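Local coordinates for protein dextranase (Pseudarthrobacter oxydans, PDB 6NZS) that hydrolyses internal alpha-1,6-glucosidic linkages of dextran, as an endo-acting glycoside hydrolase of family 49, at residues A[392-396]-A[420-424]. Numbering follows the deposited sequence.
Sequences KMYHS and PRNID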
ATOM      1  N   LYS A 392      -6.685   1.188   6.508  1.00 11.07           N
ATOM      2  CA  LYS A 392      -8.063   1.437   6.920  1.00 11.26           C
ATOM      3  C   LYS A 392      -8.219   0.881   8.329  1.00 11.38           C
ATOM      4  O   LYS A 392      -8.389  -0.326   8.526  1.00 12.76           O
ATOM      5  CB  LYS A 392      -9.020   0.813   5.914  1.00 11.88           C
ATOM      6  CG  LYS A 392      -9.001   1.567   4.578  1.00 13.60           C
ATOM      7  CD  LYS A 392      -9.311   0.667   3.387  1.00 17.05           C
ATOM      8  CE  LYS A 392     -10.787   0.308   3.332  1.00 19.35           C
ATOM      9  NZ  LYS A 392     -11.200  -0.252   2.005  1.00 16.81           N
ATOM     10  N   MET A 393      -8.146   1.779   9.306  1.00 11.08           N
ATOM     11  CA  MET A 393      -8.101   1.419  10.722  1.00 12.02           C
ATOM     12  C   MET A 393      -9.525   1.525  11.258  1.00 11.83           C
ATOM     13  O   MET A 393      -9.917   2.506  11.890  1.00 12.65           O
ATOM     14  CB  MET A 393      -7.131   2.335  11.466  1.00 13.69           C
ATOM     15  CG  MET A 393      -5.740   2.414  10.830  1.00 12.30           C
ATOM     16  SD  MET A 393      -4.984   0.811  10.488  1.00 12.03           S
ATOM     17  CE  MET A 393      -4.879   0.106  12.138  1.00 11.30           C
ATOM     18  N   TYR A 394     -10.312   0.486  10.981  1.00 12.20           N
ATOM     19  CA  TYR A 394     -11.744   0.521  11.227  1.00 11.34           C
ATOM     20  C   TYR A 394     -12.184  -0.434  12.325  1.00 12.81           C
ATOM     21  O   TYR A 394     -13.392  -0.556  12.557  1.00 13.83           O
ATOM     22  CB  TYR A 394     -12.517   0.164   9.947  1.00 11.93           C
ATOM     23  CG  TYR A 394     -12.357   1.121   8.771  1.00 11.76           C
ATOM     24  CD1 TYR A 394     -11.734   2.362   8.916  1.00 13.37           C
ATOM     25  CD2 TYR A 394     -12.837   0.770   7.518  1.00 13.43           C
ATOM     26  CE1 TYR A 394     -11.597   3.228   7.827  1.00 12.99           C
ATOM     27  CE2 TYR A 394     -12.712   1.620   6.434  1.00 12.69           C
ATOM     28  CZ  TYR A 394     -12.094   2.851   6.594  1.00 12.53           C
ATOM     29  OH  TYR A 394     -11.968   3.683   5.491  1.00 13.81           O
ATOM     30  N   HIS A 395     -11.257  -1.122  12.993  1.00 12.21           N
ATOM     31  CA  HIS A 395     -11.641  -2.218  13.875  1.00 13.08           C
ATOM     32  C   HIS A 395     -10.770  -2.262  15.120  1.00 13.43           C
ATOM     33  O   HIS A 395      -9.604  -1.866  15.105  1.00 12.81           O
ATOM     34  CB  HIS A 395     -11.558  -3.563  13.143  1.00 12.96           C
ATOM     35  CG  HIS A 395     -12.397  -3.613  11.909  1.00 13.96           C
ATOM     36  ND1 HIS A 395     -13.742  -3.922  11.932  1.00 14.35           N
ATOM     37  CD2 HIS A 395     -12.094  -3.331  10.620  1.00 13.27           C
ATOM     38  CE1 HIS A 395     -14.223  -3.850  10.703  1.00 14.94           C
ATOM     39  NE2 HIS A 395     -13.245  -3.488   9.889  1.00 13.98           N
ATOM     40  N   SER A 396     -11.345  -2.803  16.190  1.00 12.66           N
ATOM     41  CA  SER A 396     -10.641  -2.944  17.454  1.00 12.27           C
ATOM     42  C   SER A 396      -9.590  -4.050  17.388  1.00 11.16           C
ATOM     43  O   SER A 396      -9.638  -4.958  16.549  1.00 12.37           O
ATOM     44  CB  SER A 396     -11.637  -3.288  18.564  1.00 12.45           C
ATOM     45  OG  SER A 396     -12.578  -2.236  18.719  1.00 14.90           O
ATOM     46  N   PRO A 420     -19.296   7.016  11.574  1.00 14.45           N
ATOM     47  CA  PRO A 420     -19.059   6.769  13.000  1.00 14.57           C
ATOM     48  C   PRO A 420     -18.639   5.319  13.205  1.00 15.04           C
ATOM     49  O   PRO A 420     -19.099   4.417  12.500  1.00 16.18           O
ATOM     50  CB  PRO A 420     -20.428   7.046  13.643  1.00 15.83           C
ATOM     51  CG  PRO A 420     -21.127   7.937  12.672  1.00 16.49           C
ATOM     52  CD  PRO A 420     -20.667   7.496  11.317  1.00 15.72           C
ATOM     53  N   ARG A 421     -17.733   5.097  14.160  1.00 13.21           N
ATOM     54  CA  ARG A 421     -17.192   3.766  14.405  1.00 14.21           C
ATOM     55  C   ARG A 421     -16.996   3.553  15.898  1.00 14.17           C
ATOM     56  O   ARG A 421     -16.850   4.506  16.667  1.00 14.50           O
ATOM     57  CB  ARG A 421     -15.852   3.552  13.677  1.00 13.48           C
ATOM     58  CG  ARG A 421     -15.961   3.648  12.171  1.00 12.64           C
ATOM     59  CD  ARG A 421     -14.607   3.455  11.479  1.00 12.46           C
ATOM     60  NE  ARG A 421     -14.663   3.856  10.073  1.00 11.95           N
ATOM     61  CZ  ARG A 421     -15.170   3.110   9.096  1.00 13.47           C
ATOM     62  NH1 ARG A 421     -15.671   1.901   9.358  1.00 14.33           N
ATOM     63  NH2 ARG A 421     -15.181   3.568   7.852  1.00 14.31           N
ATOM     64  N   ASN A 422     -16.994   2.274  16.294  1.00 14.58           N
ATOM     65  CA  ASN A 422     -16.622   1.839  17.638  1.00 13.27           C
ATOM     66  C   ASN A 422     -15.298   1.090  17.519  1.00 14.19           C
ATOM     67  O   ASN A 422     -15.255  -0.018  16.972  1.00 15.43           O
ATOM     68  CB  ASN A 422     -17.705   0.943  18.234  1.00 14.53           C
ATOM     69  CG  ASN A 422     -18.910   1.726  18.700  1.00 15.29           C
ATOM     70  OD1 ASN A 422     -18.783   2.761  19.348  1.00 17.42           O
ATOM     71  ND2 ASN A 422     -20.101   1.231  18.367  1.00 19.10           N
ATOM     72  N   ILE A 423     -14.222   1.702  18.017  1.00 13.57           N
ATOM     73  CA  ILE A 423     -12.872   1.165  17.893  1.00 13.68           C
ATOM     74  C   ILE A 423     -12.155   1.323  19.224  1.00 12.83           C
ATOM     75  O   ILE A 423     -12.223   2.386  19.850  1.00 15.17           O
ATOM     76  CB  ILE A 423     -12.073   1.907  16.802  1.00 12.22           C
ATOM     77  CG1 ILE A 423     -12.756   1.771  15.445  1.00 13.85           C
ATOM     78  CG2 ILE A 423     -10.642   1.390  16.753  1.00 14.01           C
ATOM     79  CD1 ILE A 423     -12.134   2.656  14.373  1.00 13.70           C
ATOM     80  N   ASP A 424     -11.430   0.279  19.629  1.00 13.11           N
ATOM     81  CA  ASP A 424     -10.616   0.297  20.836  1.00 12.25           C
ATOM     82  C   ASP A 424      -9.367  -0.543  20.587  1.00 13.72           C
ATOM     83  O   ASP A 424      -9.449  -1.607  19.970  1.00 14.50           O
ATOM     84  CB  ASP A 424     -11.433  -0.302  21.994  1.00 12.29           C
ATOM     85  CG  ASP A 424     -10.802  -0.099  23.373  1.00 17.93           C
ATOM     86  OD1 ASP A 424      -9.761   0.560  23.532  1.00 16.11           O
ATOM     87  OD2 ASP A 424     -11.398  -0.625  24.343  1.00 21.89           O
TER
HETATM   88  O   HOH W   1     -15.914   0.292  11.742  1.00 16.83           O
HETATM   89  O   HOH W   2     -15.141  -1.466  14.579  1.00 27.23           O
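Two successive coils of the right-handed parallel beta-helix of this family 49 dextranase meet here. Residues 392-396 run from the end of strand 391-392 into the loop before strand 398-407. Residues 420-424 lead into strand 423-435, which pairs in parallel with 398-407. Arg421 and Tyr394 bury the most surface. The Arg421 guanidinium lies flat on the Tyr394 ring, with planes at 4° and centres 3.5 Å apart. This is a stacked cation-pi contact: Arg421 CZ sits almost directly over the ring. Hydrogen bonds to the carbonyls of Gly417 and, weakly, Trp416 hold the guanidinium within its own coil. Ile423 packs against the backbone of 393-395. Its CD1 lies 3.3 Å from Met393 O and 3.7 Å from Tyr394 C. Two waters bridge the coils at Tyr394 O. Each donates to that carbonyl; one also accepts from Arg421 NH1, and the other donates to Asn422 O. Lys392 forms a salt bridge with Asp369, and His395 a hydrogen bond with Glu372, both in the preceding coil. Ser396 makes the direct hydrogen bond between the segments: Asp424 N donates to Ser396 OG at 2.9 Å.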